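Local coordinates for L-Ala-D/L-Glu Epimerase (Escherichia coli, PDB 1JPD), which belongs to the enolase superfamily of enzymes, in which an N-terminal capping domain is joined to a modified TIM-barrel domain, at residues K8-E12 and M62-M66; A13-H17 and T305-V311; G46-P50 and A89-A93; V122-Q126 and A299-G303; I225-C231 and Y244-K250. All coordinates share one frame; numbering follows the deposited sequence.

Interaction 1. Residues K8-E12 and M62-M66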
# COMPACT_ATOMS: atom_id res chain seq x y z
N LYS A 8 -12.07 -10.32 19.42
CA LYS A 8 -11.58 -9.23 20.25
C LYS A 8 -11.19 -8.11 19.30
O LYS A 8 -10.43 -8.32 18.35
CB LYS A 8 -10.35 -9.66 21.06
CG LYS A 8 -10.65 -10.62 22.21
CD LYS A 8 -9.35 -11.12 22.84
CE LYS A 8 -9.60 -12.23 23.85
NZ LYS A 8 -8.32 -12.88 24.27
N VAL A 9 -11.74 -6.93 19.55
CA VAL A 9 -11.47 -5.77 18.72
C VAL A 9 -10.90 -4.67 19.59
O VAL A 9 -11.50 -4.31 20.60
CB VAL A 9 -12.75 -5.27 18.03
CG1 VAL A 9 -12.48 -3.99 17.26
CG2 VAL A 9 -13.27 -6.34 17.09
N PHE A 10 -9.74 -4.15 19.22
CA PHE A 10 -9.15 -3.07 19.99
C PHE A 10 -8.37 -2.09 19.13
O PHE A 10 -7.80 -2.44 18.09
CB PHE A 10 -8.28 -3.62 21.14
CG PHE A 10 -7.25 -4.62 20.71
CD1 PHE A 10 -5.93 -4.24 20.51
CD2 PHE A 10 -7.59 -5.96 20.54
CE1 PHE A 10 -4.96 -5.17 20.15
CE2 PHE A 10 -6.62 -6.90 20.18
CZ PHE A 10 -5.31 -6.51 19.99
N GLU A 11 -8.38 -0.84 19.58
CA GLU A 11 -7.76 0.26 18.88
C GLU A 11 -6.36 0.57 19.41
O GLU A 11 -6.13 0.52 20.61
CB GLU A 11 -8.71 1.45 19.01
CG GLU A 11 -8.18 2.82 18.69
CD GLU A 11 -9.26 3.87 18.86
OE1 GLU A 11 -10.06 3.73 19.81
OE2 GLU A 11 -9.30 4.83 18.07
N GLU A 12 -5.43 0.89 18.50
CA GLU A 12 -4.06 1.23 18.87
C GLU A 12 -3.48 2.44 18.14
O GLU A 12 -3.44 2.47 16.91
CB GLU A 12 -3.13 0.03 18.61
CG GLU A 12 -3.41 -1.19 19.44
CD GLU A 12 -2.39 -2.30 19.21
OE1 GLU A 12 -1.73 -2.30 18.14
OE2 GLU A 12 -2.26 -3.17 20.11
N MET A 62 -14.50 0.38 13.70
CA MET A 62 -14.80 -0.55 14.79
C MET A 62 -16.28 -0.89 14.76
O MET A 62 -16.66 -2.04 14.97
CB MET A 62 -14.41 0.05 16.14
CG MET A 62 -12.91 0.15 16.33
SD MET A 62 -12.45 0.75 17.95
CE MET A 62 -12.70 -0.74 18.92
N ALA A 63 -17.11 0.10 14.47
CA ALA A 63 -18.54 -0.12 14.38
C ALA A 63 -18.85 -1.16 13.30
O ALA A 63 -19.66 -2.06 13.51
CB ALA A 63 -19.26 1.19 14.08
N GLN A 64 -18.21 -1.04 12.14
CA GLN A 64 -18.45 -1.99 11.05
C GLN A 64 -18.05 -3.40 11.44
O GLN A 64 -18.74 -4.36 11.09
CB GLN A 64 -17.66 -1.60 9.79
CG GLN A 64 -18.01 -0.26 9.19
CD GLN A 64 -17.26 -0.01 7.89
OE1 GLN A 64 -17.48 -0.70 6.89
NE2 GLN A 64 -16.36 0.96 7.91
N ILE A 65 -16.95 -3.53 12.17
CA ILE A 65 -16.49 -4.86 12.59
C ILE A 65 -17.47 -5.48 13.58
O ILE A 65 -17.88 -6.64 13.41
CB ILE A 65 -15.05 -4.80 13.20
CG1 ILE A 65 -14.07 -4.24 12.16
CG2 ILE A 65 -14.59 -6.21 13.60
CD1 ILE A 65 -12.62 -4.22 12.59
N MET A 66 -17.85 -4.72 14.61
CA MET A 66 -18.79 -5.22 15.61
C MET A 66 -20.03 -5.71 14.89
O MET A 66 -20.50 -6.82 15.13
CB MET A 66 -19.20 -4.11 16.59
CG MET A 66 -18.07 -3.45 17.35
SD MET A 66 -16.89 -4.62 18.05
CE MET A 66 -17.97 -5.76 18.91
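V9 of strand 6-15 turns its isopropyl group toward M62, I65 and M66 of helix 58-66, a helix-on-sheet contact inside the N-terminal capping domain of the enolase superfamily, where helices pack against a three-stranded antiparallel sheet. The two segments run almost antiparallel, 174° between their directions, and their axes come no closer than 9.7 Å, so side chains alone fill the gap and no hydrogen bond crosses it. The two methyl groups of V9 divide the work. CG1, held anti to the backbone N (chi1 175°), meets the terminal methyl of M62 with V9 CG1 3.7 Å from M62 CE, the two side chains lying alongside each other and pointing opposite ways. CG2 reaches the helix farther along: V9 CG2 lies 3.7 Å from I65 CG2, the branches meeting at a slant, and 4.1 Å from M66 SD. M66 is folded at both of its outer torsions, which curls its sulfur back toward the valine. I65 is buried and also touches V35 of strand 29-39 and A93 and L94 of helix 89-104. M62, by contrast, stays extended until its last torsion, where a bend (chi3 78°) swings the methyl toward V9 and leaves the sulfur beside the strand residue two further on, M62 SD being 3.9 Å from E11 CB.

Interaction 2. Residues A13-H17 and T305-V311; sequences AWPLH and TWLAVDV
P15 and H17 exchange two backbone hydrogen bonds with the loop 305-311, one on each side of the bridged pair L16 and L307. A308 N donates to P15 O at 3.0 Å, and the bond is fairly straight (158°) although the donor stands above the carbonyl plane rather than on a lone pair. H17 N reaches W306 O at a longer 3.3 Å, again from a tilted direction. Outward from these bonds, the imidazole of H17 lies over the loop backbone: A308 CA sits above the middle of the ring, 3.9 Å from the H17 ring centroid, as a CH-pi contact, while T305 O is at the ring edge in its plane. The contact joins the end of strand 6-15 in the capping domain to the loop after strand 298-299, the last of the parallel barrel strands, and is thus a piece of the domain interface of the enolase fold. Beyond it the packing turns apolar. With CG anti to its carbonyl carbon (chi1 -60°), W14 swings its indole across the loop; W14 CB is 3.8 Å from L307 CD1, and farther out W14 CE3 is 4.1 Å from V309 CG2, the side chains at about a right angle. The six-membered ring ends against V311, with W14 CH2 3.7 Å from V311 CG1, and the indole nitrogen NE1 is hydrogen-bonded to E12 OE1.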
# COMPACT_ATOMS: atom_id res chain seq x y z
N ALA A 13 -3.02 3.43 18.89
CA ALA A 13 -2.42 4.61 18.28
C ALA A 13 -0.91 4.58 18.49
O ALA A 13 -0.42 4.95 19.57
CB ALA A 13 -3.01 5.88 18.88
N TRP A 14 -0.16 4.16 17.48
CA TRP A 14 1.30 4.07 17.58
C TRP A 14 2.02 5.38 17.25
O TRP A 14 1.80 5.98 16.21
CB TRP A 14 1.83 2.97 16.66
CG TRP A 14 1.30 1.60 16.97
CD1 TRP A 14 0.04 1.12 16.70
CD2 TRP A 14 2.02 0.51 17.56
NE1 TRP A 14 -0.06 -0.19 17.09
CE2 TRP A 14 1.14 -0.59 17.61
CE3 TRP A 14 3.32 0.36 18.04
CZ2 TRP A 14 1.52 -1.83 18.13
CZ3 TRP A 14 3.71 -0.87 18.56
CH2 TRP A 14 2.81 -1.95 18.60
N PRO A 15 2.91 5.83 18.15
CA PRO A 15 3.67 7.07 17.96
C PRO A 15 4.55 7.01 16.72
O PRO A 15 5.01 5.93 16.33
CB PRO A 15 4.51 7.15 19.24
CG PRO A 15 3.73 6.37 20.23
CD PRO A 15 3.27 5.19 19.43
N LEU A 16 4.80 8.17 16.11
CA LEU A 16 5.65 8.25 14.92
C LEU A 16 6.99 8.87 15.31
O LEU A 16 7.08 9.55 16.33
CB LEU A 16 4.97 9.11 13.85
CG LEU A 16 3.67 8.57 13.24
CD1 LEU A 16 3.10 9.56 12.23
CD2 LEU A 16 3.95 7.24 12.57
N HIS A 17 8.03 8.62 14.51
CA HIS A 17 9.36 9.18 14.75
C HIS A 17 9.32 10.70 14.74
O HIS A 17 9.83 11.37 15.63
CB HIS A 17 10.34 8.72 13.67
CG HIS A 17 11.01 7.42 13.97
ND1 HIS A 17 11.79 7.22 15.09
CD2 HIS A 17 11.05 6.26 13.28
CE1 HIS A 17 12.27 6.00 15.08
NE2 HIS A 17 11.84 5.39 13.99
N THR A 305 8.49 1.46 9.38
CA THR A 305 9.67 2.26 9.73
C THR A 305 9.32 3.69 10.12
O THR A 305 10.15 4.40 10.69
CB THR A 305 10.73 2.30 8.58
OG1 THR A 305 10.20 3.00 7.45
CG2 THR A 305 11.12 0.89 8.14
N TRP A 306 8.10 4.11 9.82
CA TRP A 306 7.67 5.46 10.16
C TRP A 306 7.21 5.54 11.61
O TRP A 306 6.96 6.63 12.12
CB TRP A 306 6.52 5.92 9.24
CG TRP A 306 6.89 5.99 7.78
CD1 TRP A 306 7.09 4.94 6.92
CD2 TRP A 306 7.15 7.17 7.01
NE1 TRP A 306 7.45 5.39 5.68
CE2 TRP A 306 7.50 6.76 5.70
CE3 TRP A 306 7.13 8.54 7.31
CZ2 TRP A 306 7.82 7.67 4.69
CZ3 TRP A 306 7.45 9.45 6.29
CH2 TRP A 306 7.79 9.01 5.00
N LEU A 307 7.10 4.39 12.27
CA LEU A 307 6.67 4.38 13.66
C LEU A 307 7.88 4.35 14.59
O LEU A 307 8.87 3.68 14.30
CB LEU A 307 5.78 3.17 13.94
CG LEU A 307 4.65 2.83 12.97
CD1 LEU A 307 3.79 1.76 13.61
CD2 LEU A 307 3.81 4.04 12.67
N ALA A 308 7.79 5.07 15.71
CA ALA A 308 8.88 5.12 16.69
C ALA A 308 9.25 3.70 17.12
O ALA A 308 10.43 3.35 17.21
CB ALA A 308 8.45 5.95 17.91
N VAL A 309 8.23 2.90 17.38
CA VAL A 309 8.40 1.51 17.77
C VAL A 309 7.44 0.69 16.93
O VAL A 309 6.53 1.24 16.32
CB VAL A 309 8.10 1.28 19.26
CG1 VAL A 309 9.19 1.90 20.12
CG2 VAL A 309 6.75 1.89 19.61
N ASP A 310 7.66 -0.62 16.91
CA ASP A 310 6.83 -1.53 16.13
C ASP A 310 6.41 -2.68 17.05
O ASP A 310 6.75 -2.70 18.23
CB ASP A 310 7.66 -2.07 14.95
CG ASP A 310 6.82 -2.80 13.91
OD1 ASP A 310 5.60 -3.00 14.11
OD2 ASP A 310 7.40 -3.20 12.88
N VAL A 311 5.66 -3.62 16.50
CA VAL A 311 5.24 -4.76 17.28
C VAL A 311 6.48 -5.57 17.61
O VAL A 311 7.58 -5.26 17.15
CB VAL A 311 4.24 -5.63 16.51
CG1 VAL A 311 2.91 -4.93 16.42
CG2 VAL A 311 4.78 -5.93 15.12

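Interaction 3. Residues G46-P50 and A89-A93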
# COMPACT_ATOMS: atom_id res chain seq x y z
N GLY A 46 -5.63 -9.78 12.66
CA GLY A 46 -5.67 -8.94 11.48
C GLY A 46 -5.65 -7.47 11.86
O GLY A 46 -6.39 -7.04 12.74
N GLU A 47 -4.80 -6.70 11.20
CA GLU A 47 -4.71 -5.28 11.48
C GLU A 47 -5.18 -4.45 10.29
O GLU A 47 -5.19 -4.94 9.15
CB GLU A 47 -3.27 -4.90 11.83
CG GLU A 47 -3.04 -3.42 12.05
CD GLU A 47 -1.59 -3.09 12.35
OE1 GLU A 47 -1.04 -3.69 13.30
OE2 GLU A 47 -1.00 -2.24 11.65
N CYS A 48 -5.58 -3.22 10.55
CA CYS A 48 -6.00 -2.31 9.49
C CYS A 48 -5.79 -0.86 9.93
O CYS A 48 -5.60 -0.56 11.11
CB CYS A 48 -7.47 -2.54 9.12
SG CYS A 48 -8.67 -1.84 10.26
N THR A 49 -5.80 0.03 8.94
CA THR A 49 -5.60 1.45 9.20
C THR A 49 -6.73 2.25 8.57
O THR A 49 -6.73 2.46 7.36
CB THR A 49 -4.27 1.94 8.62
OG1 THR A 49 -3.19 1.26 9.29
CG2 THR A 49 -4.11 3.45 8.82
N PRO A 50 -7.70 2.71 9.38
CA PRO A 50 -8.81 3.49 8.83
C PRO A 50 -8.27 4.62 7.93
O PRO A 50 -7.38 5.38 8.34
CB PRO A 50 -9.51 4.02 10.08
CG PRO A 50 -9.30 2.90 11.05
CD PRO A 50 -7.84 2.55 10.83
N ALA A 89 -11.16 -0.44 5.42
CA ALA A 89 -10.33 -0.89 6.54
C ALA A 89 -10.96 -1.99 7.40
O ALA A 89 -10.27 -2.91 7.82
CB ALA A 89 -9.96 0.29 7.43
N ALA A 90 -12.26 -1.88 7.66
CA ALA A 90 -12.95 -2.87 8.48
C ALA A 90 -12.82 -4.25 7.86
O ALA A 90 -12.32 -5.18 8.51
CB ALA A 90 -14.43 -2.50 8.65
N ARG A 91 -13.25 -4.40 6.62
CA ARG A 91 -13.15 -5.71 6.00
C ARG A 91 -11.70 -6.19 5.94
O ARG A 91 -11.44 -7.38 6.03
CB ARG A 91 -13.76 -5.71 4.59
CG ARG A 91 -13.95 -7.12 4.05
CD ARG A 91 -14.71 -7.14 2.73
NE ARG A 91 -13.87 -6.76 1.59
CZ ARG A 91 -14.32 -6.65 0.35
NH1 ARG A 91 -15.60 -6.89 0.08
NH2 ARG A 91 -13.49 -6.31 -0.63
N ASN A 92 -10.76 -5.25 5.80
CA ASN A 92 -9.36 -5.62 5.72
C ASN A 92 -8.89 -6.32 7.00
O ASN A 92 -8.22 -7.36 6.93
CB ASN A 92 -8.49 -4.38 5.46
CG ASN A 92 -7.03 -4.73 5.23
OD1 ASN A 92 -6.71 -5.77 4.63
ND2 ASN A 92 -6.14 -3.86 5.70
N ALA A 93 -9.23 -5.76 8.15
CA ALA A 93 -8.84 -6.38 9.42
C ALA A 93 -9.43 -7.78 9.54
O ALA A 93 -8.73 -8.73 9.91
CB ALA A 93 -9.28 -5.52 10.58
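A89, in the first turn of helix 89-104, touches two residues of the 46-50 segment with its methyl group: A89 CB is 3.7 Å from P50 CA and 3.8 Å from C48 SG. Its backbone N is taken by the carboxylate of E56. A90 turns its own methyl away from the strand, to V61 and Q64 of helix 58-66. N92 comes back toward the strand with CG anti to the backbone N (chi1 -174°), which carries the amide alongside the chain; N92 ND2 is 3.7 Å from E47 O but not hydrogen-bonded to it, and donates to D252 OD1. The same carboxylate oxygen receives T49 N, so D252 links helix and strand end from outside. A93, one turn after A89, completes the grip on the cysteine: A93 CB lies 3.7 Å from C48 SG, and the sulfur, set between the backbone N and the carbonyl carbon by chi1 78°, thus touches both alanine methyls. At the far end the backbones themselves approach, G46 CA lying 3.4 Å from A93 O in a CA-H...O contact with nothing but hydrogen on the glycine. Small residues on both sides let the axes come within 6.8 Å, running nearly antiparallel. Such close seating of a helix on the edge strand of a three-stranded antiparallel sheet belongs to the capping domain of the enolase superfamily.

Interaction 4. Residues V122-Q126 and A299-G303; sequences VITAQ and ADLDG
Closure of the modified TIM barrel brings A125 of its first strand, 121-128, up to A299 at the end of the last of the parallel strands, 298-299. One backbone hydrogen bond crosses here, from A125 N to A299 O at 3.1 Å; the donor lies in the carbonyl plane, though the bond is somewhat bent (145°). Before it, V122 extends CG1 anti to its backbone N (chi1 176°) to touch the alanine methyl, V122 CG1 being 3.8 Å from A299 CB. After it the loop continues beside the first strand, and two carboxylates approach A125. D300 OD1 comes to 3.9 Å from A125 CB, while D300 OD2 forms a salt bridge with K152. D302 OD1 comes to 3.3 Å from A125 O, two acceptors without a bond between them, while D302 OD2 receives the indole N-H of W306. The amide of Q126 and the carboxylate of D302 are steeply inclined, their planes 76° apart, and Q126 OE1 accepts from G320 N. Around this seam, strand 150-154 meets A125 through L150 and K152, L322 of strand 321-323 lies against V122, T124 and L301, and strand 273-276 packs on the other segment, with M275 touching D300 and L276 touching L301.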
# COMPACT_ATOMS: atom_id res chain seq x y z
N VAL A 122 13.42 -7.91 -0.19
CA VAL A 122 12.47 -7.17 -1.02
C VAL A 122 12.89 -5.70 -1.09
O VAL A 122 13.12 -5.07 -0.06
CB VAL A 122 11.04 -7.22 -0.44
CG1 VAL A 122 10.11 -6.36 -1.28
CG2 VAL A 122 10.54 -8.66 -0.38
N ILE A 123 12.99 -5.17 -2.31
CA ILE A 123 13.35 -3.77 -2.51
C ILE A 123 12.13 -2.91 -2.21
O ILE A 123 11.08 -3.07 -2.82
CB ILE A 123 13.81 -3.48 -3.97
CG1 ILE A 123 15.12 -4.22 -4.28
CG2 ILE A 123 13.99 -1.97 -4.19
CD1 ILE A 123 15.66 -3.98 -5.68
N THR A 124 12.28 -1.99 -1.26
CA THR A 124 11.19 -1.11 -0.88
C THR A 124 11.55 0.34 -1.18
O THR A 124 12.69 0.75 -1.05
CB THR A 124 10.83 -1.26 0.62
OG1 THR A 124 11.93 -0.85 1.44
CG2 THR A 124 10.49 -2.70 0.93
N ALA A 125 10.55 1.11 -1.59
CA ALA A 125 10.75 2.50 -1.93
C ALA A 125 11.12 3.37 -0.74
O ALA A 125 10.44 3.36 0.29
CB ALA A 125 9.51 3.04 -2.59
N GLN A 126 12.20 4.12 -0.87
CA GLN A 126 12.63 5.03 0.17
C GLN A 126 12.11 6.39 -0.21
O GLN A 126 12.27 6.83 -1.36
CB GLN A 126 14.15 5.07 0.28
CG GLN A 126 14.68 4.01 1.19
CD GLN A 126 14.28 4.22 2.64
OE1 GLN A 126 14.13 3.26 3.39
NE2 GLN A 126 14.12 5.48 3.05
N ALA A 299 7.55 -2.37 -4.74
CA ALA A 299 7.00 -2.66 -3.43
C ALA A 299 7.26 -1.47 -2.52
O ALA A 299 8.42 -1.09 -2.31
CB ALA A 299 7.64 -3.91 -2.85
N ASP A 300 6.20 -0.86 -2.01
CA ASP A 300 6.33 0.27 -1.10
C ASP A 300 5.70 -0.23 0.21
O ASP A 300 4.52 0.03 0.49
CB ASP A 300 5.57 1.48 -1.66
CG ASP A 300 5.81 2.73 -0.84
OD1 ASP A 300 6.68 2.70 0.06
OD2 ASP A 300 5.14 3.76 -1.10
N LEU A 301 6.50 -0.95 1.00
CA LEU A 301 6.02 -1.53 2.25
C LEU A 301 6.72 -1.08 3.52
O LEU A 301 6.59 -1.74 4.55
CB LEU A 301 6.14 -3.06 2.17
CG LEU A 301 5.54 -3.79 0.97
CD1 LEU A 301 6.06 -5.23 0.94
CD2 LEU A 301 4.02 -3.76 1.06
N ASP A 302 7.43 0.05 3.49
CA ASP A 302 8.13 0.46 4.69
C ASP A 302 7.30 1.23 5.73
O ASP A 302 7.84 1.88 6.61
CB ASP A 302 9.41 1.25 4.33
CG ASP A 302 9.13 2.66 3.81
OD1 ASP A 302 10.11 3.38 3.56
OD2 ASP A 302 7.94 3.04 3.66
N GLY A 303 5.98 1.14 5.63
CA GLY A 303 5.13 1.83 6.59
C GLY A 303 5.60 1.69 8.03
O GLY A 303 5.70 2.69 8.75

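Interaction 5. Residues I225-C231 and Y244-K250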
# COMPACT_ATOMS: atom_id res chain seq x y z
N ILE A 225 2.06 5.65 -15.77
CA ILE A 225 1.42 6.51 -14.78
C ILE A 225 0.55 5.62 -13.90
O ILE A 225 -0.33 4.91 -14.39
CB ILE A 225 0.60 7.63 -15.47
CG1 ILE A 225 1.54 8.52 -16.29
CG2 ILE A 225 -0.13 8.48 -14.42
CD1 ILE A 225 0.92 9.80 -16.83
N CYS A 226 0.81 5.64 -12.59
CA CYS A 226 0.09 4.78 -11.64
C CYS A 226 -1.08 5.38 -10.87
O CYS A 226 -1.04 6.52 -10.42
CB CYS A 226 1.08 4.21 -10.61
SG CYS A 226 0.42 2.85 -9.61
N ALA A 227 -2.13 4.57 -10.72
CA ALA A 227 -3.32 4.98 -9.99
C ALA A 227 -3.14 4.59 -8.53
O ALA A 227 -2.71 3.47 -8.22
CB ALA A 227 -4.55 4.29 -10.56
N ASP A 228 -3.46 5.52 -7.63
CA ASP A 228 -3.36 5.28 -6.20
C ASP A 228 -4.74 5.53 -5.59
O ASP A 228 -5.49 4.59 -5.34
CB ASP A 228 -2.33 6.22 -5.57
CG ASP A 228 -2.05 5.89 -4.11
OD1 ASP A 228 -2.64 4.91 -3.59
OD2 ASP A 228 -1.23 6.60 -3.49
N GLU A 229 -5.07 6.80 -5.35
CA GLU A 229 -6.37 7.12 -4.78
C GLU A 229 -7.47 6.69 -5.75
O GLU A 229 -8.57 6.37 -5.32
CB GLU A 229 -6.49 8.62 -4.47
CG GLU A 229 -5.74 9.06 -3.21
CD GLU A 229 -4.24 9.24 -3.43
OE1 GLU A 229 -3.70 8.68 -4.42
OE2 GLU A 229 -3.58 9.92 -2.61
N SER A 230 -7.18 6.67 -7.05
CA SER A 230 -8.18 6.28 -8.04
C SER A 230 -8.42 4.79 -8.13
O SER A 230 -9.35 4.35 -8.81
CB SER A 230 -7.79 6.80 -9.42
OG SER A 230 -7.70 8.21 -9.44
N CYS A 231 -7.60 3.99 -7.46
CA CYS A 231 -7.75 2.54 -7.49
C CYS A 231 -8.06 1.89 -6.15
O CYS A 231 -7.21 1.90 -5.25
CB CYS A 231 -6.49 1.90 -8.05
SG CYS A 231 -6.50 0.11 -7.86
N TYR A 244 -4.48 5.08 -16.79
CA TYR A 244 -3.31 4.61 -16.05
C TYR A 244 -2.72 3.30 -16.60
O TYR A 244 -3.43 2.44 -17.12
CB TYR A 244 -3.68 4.40 -14.57
CG TYR A 244 -4.21 5.63 -13.86
CD1 TYR A 244 -5.57 5.95 -13.89
CD2 TYR A 244 -3.36 6.46 -13.15
CE1 TYR A 244 -6.06 7.09 -13.23
CE2 TYR A 244 -3.84 7.60 -12.50
CZ TYR A 244 -5.18 7.90 -12.54
OH TYR A 244 -5.64 9.03 -11.88
N GLU A 245 -1.40 3.16 -16.46
CA GLU A 245 -0.73 1.95 -16.91
C GLU A 245 -0.55 1.01 -15.74
O GLU A 245 -0.48 -0.21 -15.91
CB GLU A 245 0.64 2.29 -17.51
CG GLU A 245 0.59 2.84 -18.91
CD GLU A 245 0.18 4.29 -18.98
OE1 GLU A 245 -0.45 4.68 -19.99
OE2 GLU A 245 0.48 5.06 -18.03
N MET A 246 -0.50 1.58 -14.53
CA MET A 246 -0.29 0.80 -13.30
C MET A 246 -1.30 1.14 -12.20
O MET A 246 -1.83 2.25 -12.15
CB MET A 246 1.13 1.07 -12.80
CG MET A 246 1.57 0.28 -11.58
SD MET A 246 3.23 0.81 -11.07
CE MET A 246 4.20 0.20 -12.48
N VAL A 247 -1.55 0.19 -11.31
CA VAL A 247 -2.45 0.41 -10.18
C VAL A 247 -1.69 0.12 -8.90
O VAL A 247 -0.91 -0.83 -8.84
CB VAL A 247 -3.69 -0.53 -10.24
CG1 VAL A 247 -4.49 -0.27 -11.50
CG2 VAL A 247 -3.26 -1.98 -10.17
N ASN A 248 -1.89 0.95 -7.88
CA ASN A 248 -1.22 0.76 -6.60
C ASN A 248 -2.19 0.02 -5.68
O ASN A 248 -3.19 0.58 -5.23
CB ASN A 248 -0.86 2.13 -5.99
CG ASN A 248 -0.13 2.01 -4.67
OD1 ASN A 248 -0.47 1.18 -3.83
ND2 ASN A 248 0.88 2.85 -4.48
N ILE A 249 -1.91 -1.25 -5.41
CA ILE A 249 -2.76 -2.07 -4.55
C ILE A 249 -2.43 -1.90 -3.06
O ILE A 249 -1.28 -2.03 -2.66
CB ILE A 249 -2.61 -3.58 -4.89
CG1 ILE A 249 -3.04 -3.83 -6.34
CG2 ILE A 249 -3.46 -4.42 -3.93
CD1 ILE A 249 -2.71 -5.24 -6.83
N LYS A 250 -3.46 -1.62 -2.27
CA LYS A 250 -3.32 -1.47 -0.82
C LYS A 250 -4.47 -2.22 -0.17
O LYS A 250 -5.63 -2.02 -0.53
CB LYS A 250 -3.37 -0.01 -0.40
CG LYS A 250 -2.16 0.78 -0.80
CD LYS A 250 -2.21 2.18 -0.24
CE LYS A 250 -1.02 2.97 -0.71
NZ LYS A 250 -0.98 4.33 -0.13
O HOH W 1 -6.05 -0.90 -3.89
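I225-A227 and M246-N248 run as neighbouring parallel strands, C226 paired with M246 and A227 with V247, the backbone bonds A227 N to M246 O and N248 N to A227 O both measuring 2.7 Å. They are the two strands of a beta-alpha-beta unit of the barrel, connected through helix 237-240. I225 is gripped at both polar backbone atoms: its O receives E245 N at 2.9 Å and M246 N more weakly, while I225 N donates to E245 OE2 at 2.8 Å, a carboxylate oxygen also bonded to H221 ND1. The phenol ring of Y244 lies against the strand as a flat wall. A227 CB sits over one face, offset toward the rim and 3.6 Å from the Y244 ring centroid, while I225 O approaches the ring edge in its plane; Y244 OH is bonded to D213. V247 lies on the same side of the sheet as A227, and there C231 SG is 3.7 Å from V247 CB. At the far end D228 OD1 and K250 NZ form a long salt bridge of 3.9 Å; that oxygen is also salt-bridged to K253. Nearby, a water accepts from K250 N at 3.1 Å and donates weakly to C231 O.

How the interactions relate
Interactions 1 and 3 are the closest pair, with centres about 9 Å apart: I65 and Q64 pack on A90, and I65 also on A93, so the two helices rest on each other as well as on the capping sheet. Interaction 2 continues strand 6-15 beyond interaction 1 and ties that domain to the loop of interaction 4, whose residue D302 binds W306. Interactions 4 and 5 lie in the barrel sheet, centres about 16 Å apart. Interaction 3 approaches interaction 5 to about 6 Å between nearest atoms, where capping domain and barrel meet; in this superfamily the active site lies at such a junction, by the C-terminal ends of the barrel strands.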